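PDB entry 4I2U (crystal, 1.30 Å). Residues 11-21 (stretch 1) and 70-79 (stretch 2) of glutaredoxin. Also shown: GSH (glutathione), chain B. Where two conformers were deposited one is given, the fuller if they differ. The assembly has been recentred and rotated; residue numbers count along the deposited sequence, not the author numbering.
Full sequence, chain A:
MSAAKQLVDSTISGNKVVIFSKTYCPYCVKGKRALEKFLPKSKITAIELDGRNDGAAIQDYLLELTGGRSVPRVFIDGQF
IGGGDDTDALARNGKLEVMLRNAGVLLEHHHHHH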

ATOM      1  N   THR A  11       9.738   3.098   4.899  1.00  7.48           N
ATOM      2  CA  THR A  11       9.066   3.154   3.619  1.00  7.29           C
ATOM      3  C   THR A  11       7.721   3.864   3.730  1.00  7.49           C
ATOM      4  O   THR A  11       7.393   4.715   2.880  1.00  7.22           O
ATOM      5  CB  THR A  11       8.896   1.754   3.020  1.00  8.96           C
ATOM      6  OG1 THR A  11      10.184   1.176   2.800  1.00 10.01           O
ATOM      7  CG2 THR A  11       8.159   1.810   1.690  1.00 10.27           C
ATOM      8  N   ILE A  12       6.937   3.537   4.748  1.00  6.93           N
ATOM      9  CA  ILE A  12       5.610   4.133   4.850  1.00  7.30           C
ATOM     10  C   ILE A  12       5.671   5.579   5.313  1.00  7.20           C
ATOM     11  O   ILE A  12       4.755   6.342   5.020  1.00  8.02           O
ATOM     12  CB  ILE A  12       4.628   3.314   5.733  1.00  7.07           C
ATOM     13  CG1 ILE A  12       5.010   3.361   7.219  1.00  6.42           C
ATOM     14  CG2 ILE A  12       4.531   1.902   5.207  1.00  6.20           C
ATOM     15  CD1 ILE A  12       4.008   2.654   8.115  1.00  8.47           C
ATOM     16  N   SER A  13       6.730   5.986   6.011  1.00  6.23           N
ATOM     17  CA  SER A  13       6.860   7.386   6.432  1.00  7.45           C
ATOM     18  C   SER A  13       7.555   8.240   5.374  1.00  9.74           C
ATOM     19  O   SER A  13       7.433   9.460   5.402  1.00 11.45           O
ATOM     20  CB  SER A  13       7.572   7.478   7.783  1.00  8.71           C
ATOM     21  OG  SER A  13       8.870   6.940   7.715  1.00  9.37           O
ATOM     22  N   GLY A  14       8.254   7.612   4.428  1.00  8.08           N
ATOM     23  CA  GLY A  14       8.998   8.330   3.410  1.00 10.29           C
ATOM     24  C   GLY A  14       8.337   8.360   2.048  1.00  9.27           C
ATOM     25  O   GLY A  14       8.818   9.053   1.169  1.00 11.65           O
ATOM     26  N   ASN A  15       7.241   7.622   1.875  1.00  7.65           N
ATOM     27  CA  ASN A  15       6.531   7.545   0.603  1.00  8.80           C
ATOM     28  C   ASN A  15       5.055   7.607   0.885  1.00  8.78           C
ATOM     29  O   ASN A  15       4.580   6.897   1.758  1.00  8.90           O
ATOM     30  CB  ASN A  15       6.852   6.243  -0.107  1.00  7.96           C
ATOM     31  CG  ASN A  15       8.315   6.082  -0.365  1.00 11.89           C
ATOM     32  OD1 ASN A  15       8.835   6.613  -1.348  1.00 12.68           O
ATOM     33  ND2 ASN A  15       9.008   5.393   0.525  1.00 11.17           N
ATOM     34  N   LYS A  16       4.322   8.436   0.159  1.00  7.50           N
ATOM     35  CA  LYS A  16       2.923   8.675   0.463  1.00  8.01           C
ATOM     36  C   LYS A  16       2.001   7.506   0.154  1.00  7.38           C
ATOM     37  O   LYS A  16       0.977   7.366   0.790  1.00  8.54           O
ATOM     38  CB  LYS A  16       2.440   9.911  -0.300  1.00  9.32           C
ATOM     39  CG  LYS A  16       3.093  11.210   0.128  1.00 12.61           C
ATOM     40  CD  LYS A  16       2.697  11.564   1.537  1.00 15.08           C
ATOM     41  CE  LYS A  16       3.262  12.905   1.952  1.00 15.40           C
ATOM     42  NZ  LYS A  16       2.280  13.695   2.738  1.00 27.02           N
ATOM     43  N   VAL A  17       2.305   6.709  -0.864  1.00  6.22           N
ATOM     44  CA  VAL A  17       1.425   5.623  -1.268  1.00  6.37           C
ATOM     45  C   VAL A  17       2.269   4.379  -1.379  1.00  6.52           C
ATOM     46  O   VAL A  17       3.144   4.292  -2.252  1.00  7.59           O
ATOM     47  CB  VAL A  17       0.716   5.929  -2.597  1.00  6.94           C
ATOM     48  CG1 VAL A  17      -0.178   4.779  -2.969  1.00  7.59           C
ATOM     49  CG2 VAL A  17      -0.075   7.214  -2.473  1.00  8.24           C
ATOM     50  N   VAL A  18       2.052   3.438  -0.467  1.00  6.00           N
ATOM     51  CA  VAL A  18       2.845   2.221  -0.406  1.00  5.59           C
ATOM     52  C   VAL A  18       1.950   0.998  -0.453  1.00  5.45           C
ATOM     53  O   VAL A  18       0.934   0.933   0.247  1.00  6.68           O
ATOM     54  CB  VAL A  18       3.689   2.191   0.895  1.00  6.18           C
ATOM     55  CG1 VAL A  18       4.484   0.898   1.010  1.00  7.57           C
ATOM     56  CG2 VAL A  18       4.626   3.389   0.942  1.00  7.54           C
ATOM     57  N   ILE A  19       2.329   0.013  -1.249  1.00  4.91           N
ATOM     58  CA  ILE A  19       1.625  -1.256  -1.267  1.00  4.89           C
ATOM     59  C   ILE A  19       2.652  -2.372  -1.120  1.00  4.83           C
ATOM     60  O   ILE A  19       3.536  -2.535  -1.974  1.00  6.37           O
ATOM     61  CB  ILE A  19       0.731  -1.409  -2.516  1.00  5.75           C
ATOM     62  CG1 ILE A  19       0.038  -2.766  -2.482  1.00  6.37           C
ATOM     63  CG2 ILE A  19       1.504  -1.191  -3.834  1.00  8.07           C
ATOM     64  CD1 ILE A  19      -1.132  -2.870  -3.453  1.00  8.46           C
ATOM     65  N   PHE A  20       2.582  -3.100  -0.012  1.00  4.88           N
ATOM     66  CA  PHE A  20       3.384  -4.312   0.144  1.00  4.97           C
ATOM     67  C   PHE A  20       2.624  -5.395  -0.581  1.00  5.42           C
ATOM     68  O   PHE A  20       1.437  -5.606  -0.322  1.00  6.00           O
ATOM     69  CB  PHE A  20       3.588  -4.635   1.630  1.00  5.72           C
ATOM     70  CG  PHE A  20       4.435  -3.602   2.336  1.00  4.87           C
ATOM     71  CD1 PHE A  20       3.856  -2.521   2.972  1.00  5.15           C
ATOM     72  CD2 PHE A  20       5.821  -3.680   2.320  1.00  5.42           C
ATOM     73  CE1 PHE A  20       4.631  -1.552   3.575  1.00  6.68           C
ATOM     74  CE2 PHE A  20       6.604  -2.718   2.917  1.00  6.80           C
ATOM     75  CZ  PHE A  20       6.024  -1.651   3.544  1.00  6.72           C
ATOM     76  N   SER A  21       3.304  -6.077  -1.490  1.00  5.41           N
ATOM     77  CA  SER A  21       2.684  -6.839  -2.552  1.00  5.67           C
ATOM     78  C   SER A  21       3.439  -8.132  -2.796  1.00  5.71           C
ATOM     79  O   SER A  21       4.533  -8.340  -2.291  1.00  6.41           O
ATOM     80  CB  SER A  21       2.719  -5.938  -3.804  1.00  5.86           C
ATOM     81  OG  SER A  21       2.294  -6.596  -4.998  1.00  6.63           O
ATOM     82  N   SER A  70      -1.218 -11.133   5.350  1.00  7.20           N
ATOM     83  CA  SER A  70      -1.537 -11.334   3.942  1.00  7.12           C
ATOM     84  C   SER A  70      -1.146 -10.125   3.112  1.00  7.52           C
ATOM     85  O   SER A  70      -1.066  -9.006   3.602  1.00  7.62           O
ATOM     86  CB  SER A  70      -3.022 -11.613   3.758  1.00  7.70           C
ATOM     87  OG  SER A  70      -3.828 -10.518   4.130  1.00  8.54           O
ATOM     88  N   VAL A  71      -0.918 -10.354   1.828  1.00  6.72           N
ATOM     89  CA  VAL A  71      -0.699  -9.279   0.863  1.00  6.34           C
ATOM     90  C   VAL A  71      -1.957  -9.064   0.041  1.00  6.23           C
ATOM     91  O   VAL A  71      -2.682 -10.000  -0.260  1.00  6.70           O
ATOM     92  CB  VAL A  71       0.513  -9.537  -0.058  1.00  6.50           C
ATOM     93  CG1 VAL A  71       1.778  -9.484   0.767  1.00  7.47           C
ATOM     94  CG2 VAL A  71       0.394 -10.877  -0.793  1.00  7.17           C
ATOM     95  N   PRO A  72      -2.234  -7.818  -0.337  1.00  5.76           N
ATOM     96  CA  PRO A  72      -1.396  -6.648  -0.068  1.00  5.51           C
ATOM     97  C   PRO A  72      -1.665  -6.006   1.291  1.00  5.40           C
ATOM     98  O   PRO A  72      -2.673  -6.273   1.938  1.00  5.61           O
ATOM     99  CB  PRO A  72      -1.806  -5.668  -1.176  1.00  5.66           C
ATOM    100  CG  PRO A  72      -3.279  -6.009  -1.372  1.00  5.83           C
ATOM    101  CD  PRO A  72      -3.360  -7.505  -1.233  1.00  6.14           C
ATOM    102  N   ARG A  73      -0.752  -5.130   1.699  1.00  5.27           N
ATOM    103  CA  ARG A  73      -0.978  -4.225   2.819  0.53  5.39           C
ATOM    104  C   ARG A  73      -0.682  -2.835   2.302  1.00  5.09           C
ATOM    105  O   ARG A  73       0.421  -2.547   1.864  1.00  5.22           O
ATOM    106  CB  ARG A  73      -0.111  -4.583   4.030  0.53  5.31           C
ATOM    107  CG  ARG A  73      -0.312  -6.006   4.552  0.53  5.58           C
ATOM    108  CD  ARG A  73      -1.385  -6.110   5.623  0.53  8.40           C
ATOM    109  NE  ARG A  73      -2.070  -7.397   5.638  0.53  6.46           N
ATOM    110  CZ  ARG A  73      -3.022  -7.714   6.504  0.53  6.48           C
ATOM    111  NH1 ARG A  73      -3.354  -6.867   7.477  0.53  6.16           N
ATOM    112  NH2 ARG A  73      -3.629  -8.885   6.414  0.53  6.41           N
ATOM    113  N   VAL A  74      -1.707  -1.990   2.294  1.00  4.99           N
ATOM    114  CA  VAL A  74      -1.654  -0.676   1.649  1.00  4.96           C
ATOM    115  C   VAL A  74      -1.642   0.426   2.703  1.00  5.00           C
ATOM    116  O   VAL A  74      -2.420   0.394   3.675  1.00  5.45           O
ATOM    117  CB  VAL A  74      -2.849  -0.502   0.710  1.00  5.06           C
ATOM    118  CG1 VAL A  74      -2.797   0.818  -0.010  1.00  6.29           C
ATOM    119  CG2 VAL A  74      -2.897  -1.664  -0.291  1.00  6.51           C
ATOM    120  N   PHE A  75      -0.756   1.400   2.494  1.00  5.01           N
ATOM    121  CA  PHE A  75      -0.573   2.520   3.415  1.00  5.30           C
ATOM    122  C   PHE A  75      -0.633   3.840   2.650  1.00  5.27           C
ATOM    123  O   PHE A  75       0.018   3.994   1.601  1.00  6.67           O
ATOM    124  CB  PHE A  75       0.781   2.443   4.107  1.00  5.58           C
ATOM    125  CG  PHE A  75       0.962   1.263   4.998  1.00  5.53           C
ATOM    126  CD1 PHE A  75       1.265   0.016   4.485  1.00  5.74           C
ATOM    127  CD2 PHE A  75       0.879   1.422   6.369  1.00  5.66           C
ATOM    128  CE1 PHE A  75       1.473  -1.054   5.328  1.00  6.56           C
ATOM    129  CE2 PHE A  75       1.078   0.348   7.212  1.00  5.50           C
ATOM    130  CZ  PHE A  75       1.390  -0.886   6.695  1.00  6.06           C
ATOM    131  N   ILE A  76      -1.426   4.786   3.151  1.00  5.57           N
ATOM    132  CA  ILE A  76      -1.517   6.122   2.581  1.00  5.87           C
ATOM    133  C   ILE A  76      -1.008   7.091   3.637  1.00  6.07           C
ATOM    134  O   ILE A  76      -1.580   7.209   4.722  1.00  6.34           O
ATOM    135  CB  ILE A  76      -2.971   6.488   2.222  1.00  6.15           C
ATOM    136  CG1 ILE A  76      -3.625   5.429   1.323  1.00  7.66           C
ATOM    137  CG2 ILE A  76      -3.004   7.861   1.580  1.00  7.38           C
ATOM    138  CD1 ILE A  76      -2.913   5.163   0.001  1.00  7.91           C
ATOM    139  N   ASP A  77       0.090   7.759   3.340  1.00  7.10           N
ATOM    140  CA  ASP A  77       0.729   8.693   4.268  1.00  8.14           C
ATOM    141  C   ASP A  77       0.974   8.043   5.629  1.00  7.99           C
ATOM    142  O   ASP A  77       0.816   8.665   6.684  1.00  8.31           O
ATOM    143  CB  ASP A  77      -0.111   9.963   4.415  1.00 10.10           C
ATOM    144  CG  ASP A  77       0.728  11.218   4.653  1.00 10.78           C
ATOM    145  OD1 ASP A  77       1.971  11.109   4.767  1.00 12.97           O
ATOM    146  OD2 ASP A  77       0.109  12.289   4.722  1.00 13.28           O
ATOM    147  N   GLY A  78       1.378   6.783   5.610  1.00  6.29           N
ATOM    148  CA  GLY A  78       1.687   6.051   6.827  1.00  7.84           C
ATOM    149  C   GLY A  78       0.517   5.318   7.454  1.00  6.71           C
ATOM    150  O   GLY A  78       0.728   4.494   8.351  1.00  8.13           O
ATOM    151  N   GLN A  79      -0.705   5.572   6.984  1.00  6.51           N
ATOM    152  CA  GLN A  79      -1.896   4.961   7.549  1.00  6.30           C
ATOM    153  C   GLN A  79      -2.260   3.677   6.824  1.00  5.95           C
ATOM    154  O   GLN A  79      -2.556   3.692   5.617  1.00  6.54           O
ATOM    155  CB  GLN A  79      -3.066   5.933   7.478  1.00  6.91           C
ATOM    156  CG  GLN A  79      -4.316   5.360   8.082  1.00  8.47           C
ATOM    157  CD  GLN A  79      -5.479   6.318   8.061  1.00 10.56           C
ATOM    158  OE1 GLN A  79      -5.417   7.408   7.473  1.00 16.65           O
ATOM    159  NE2 GLN A  79      -6.552   5.935   8.734  1.00 11.80           N
TER
HETATM  160  N1  GSH B 201      -9.094 -10.490   1.077  1.00 12.24           N
HETATM  161  CA1 GSH B 201      -7.644 -10.251   1.131  1.00  8.72           C
HETATM  162  C1  GSH B 201      -7.401  -8.915   0.477  1.00  7.83           C
HETATM  163  O11 GSH B 201      -8.389  -8.297   0.036  1.00  9.30           O
HETATM  164  O12 GSH B 201      -6.239  -8.438   0.416  1.00  7.75           O
HETATM  165  CB1 GSH B 201      -6.939 -11.424   0.455  1.00  7.01           C
HETATM  166  CG1 GSH B 201      -5.419 -11.345   0.536  1.00  8.55           C
HETATM  167  CD1 GSH B 201      -4.780 -12.720   0.445  1.00  8.76           C
HETATM  168  OE1 GSH B 201      -5.234 -13.691   1.056  1.00 10.25           O
HETATM  169  N2  GSH B 201      -3.683 -12.820  -0.283  1.00  7.48           N
HETATM  170  CA2 GSH B 201      -2.908 -14.062  -0.355  1.00  7.95           C
HETATM  171  C2  GSH B 201      -1.840 -14.136   0.712  1.00  7.39           C
HETATM  172  O2  GSH B 201      -1.482 -13.139   1.319  1.00  7.95           O
HETATM  173  CB2 GSH B 201      -2.283 -14.216  -1.742  1.00  7.85           C
HETATM  174  SG2 GSH B 201      -3.531 -14.523  -3.024  1.00 10.30           S
HETATM  175  N3  GSH B 201      -1.347 -15.336   0.985  1.00  7.34           N
HETATM  176  CA3 GSH B 201      -0.434 -15.531   2.084  1.00  9.66           C
HETATM  177  C3  GSH B 201       0.961 -15.005   1.847  1.00  8.16           C
HETATM  178  O31 GSH B 201       1.340 -14.662   0.709  1.00  8.04           O
HETATM  179  O32 GSH B 201       1.688 -14.945   2.866  1.00 10.73           O
HETATM  180  O   HOH W   1       2.470   5.446   3.299  1.00  8.13           O

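The two stretches meet as neighbouring antiparallel β-strands, joined by a ladder of backbone hydrogen bonds and sealed on one face by a cluster of two phenylalanines and a helical isoleucine. Strands 17-21 and 73-76 run at 171° to each other and approach to 4.7 Å, and the contact buries 697 Å² summed over both sides.

Two hydrogen-bonded pairs carry the ladder. Val 18 N donates to Phe 75 O (3.0 Å) and Phe 75 N to Val 18 O (2.9 Å); two residues on, Phe 20 N donates to Arg 73 O (2.9 Å) and Arg 73 N to Phe 20 O (3.0 Å). Between these pairs Ile 19 faces Val 74 without hydrogen bonds, and there the backbones close in to a CA-CA distance of 4.4 Å. Acceptors already used by amides also receive CA-H...O contacts, as from Val 74 CA to Val 18 O at 3.4 Å. A further hydrogen bond, Asp 77 N to Lys 16 O at 2.7 Å and nearly linear, extends the pairing beyond the strand into the turn.

On one face of the sheet lie Val 18, Phe 20, Arg 73 and Phe 75. The Phe 75 ring, the centre of this cluster, receives Ile 12 CG2 over one face, 3.8 Å from the ring centroid and 19° off its normal, so that a methyl group from the helix packs on the aromatic surface. The Phe 20 ring lies obliquely to that of Phe 75, with planes at 84° and CE1 of Phe 20 3.6 Å from CE1 of Phe 75. Broad apolar side chains suit this buried site. Arg 73 starts on the same face, but its end leads away: in the conformer given, NE donates to Ser 70 O and NH2 to Ser 70 OG, both at 2.8 Å, so the guanidinium group lies away from the phenylalanine rings and has its own polar partners in Ser 70.

The other face is aliphatic. Ile 19, extended with both chi angles t, brings CD1 to 3.8 Å from Val 74 CG2 and to 3.7 Å from Pro 72 CB, while Val 17 CG1 lies 4.1 Å from Ile 76 CD1. The β-branched residues here suit the extended backbone, and their side chains pack side by side over this face. Pro 72, preceded by a cis peptide bond, follows Val 71, whose N and O bind glutathione through O2 (2.9 Å) and N2 (3.0 Å), respectively.

At the opposite end, beyond buried Ile 76, the type I' turn from Ile 76 to Gln 79 carries the exposed Asp 77, whose carboxylate forms a salt bridge with Lys 16, itself exposed; NZ of Lys 16 lies 3.3 Å from OD2 of Asp 77, and the accompanying hydrogen bonds are weak. Gly 78 has phi/psi of 89/-11, where a CB would jam against the preceding carbonyl oxygen, so glycine suits the turn. Its N donates to water 1 at 2.9 Å, and the water lies 3.0 Å from Asn 15 O, in line for a hydrogen bond, bridging the turn to Asn 15, the first residue after the helix.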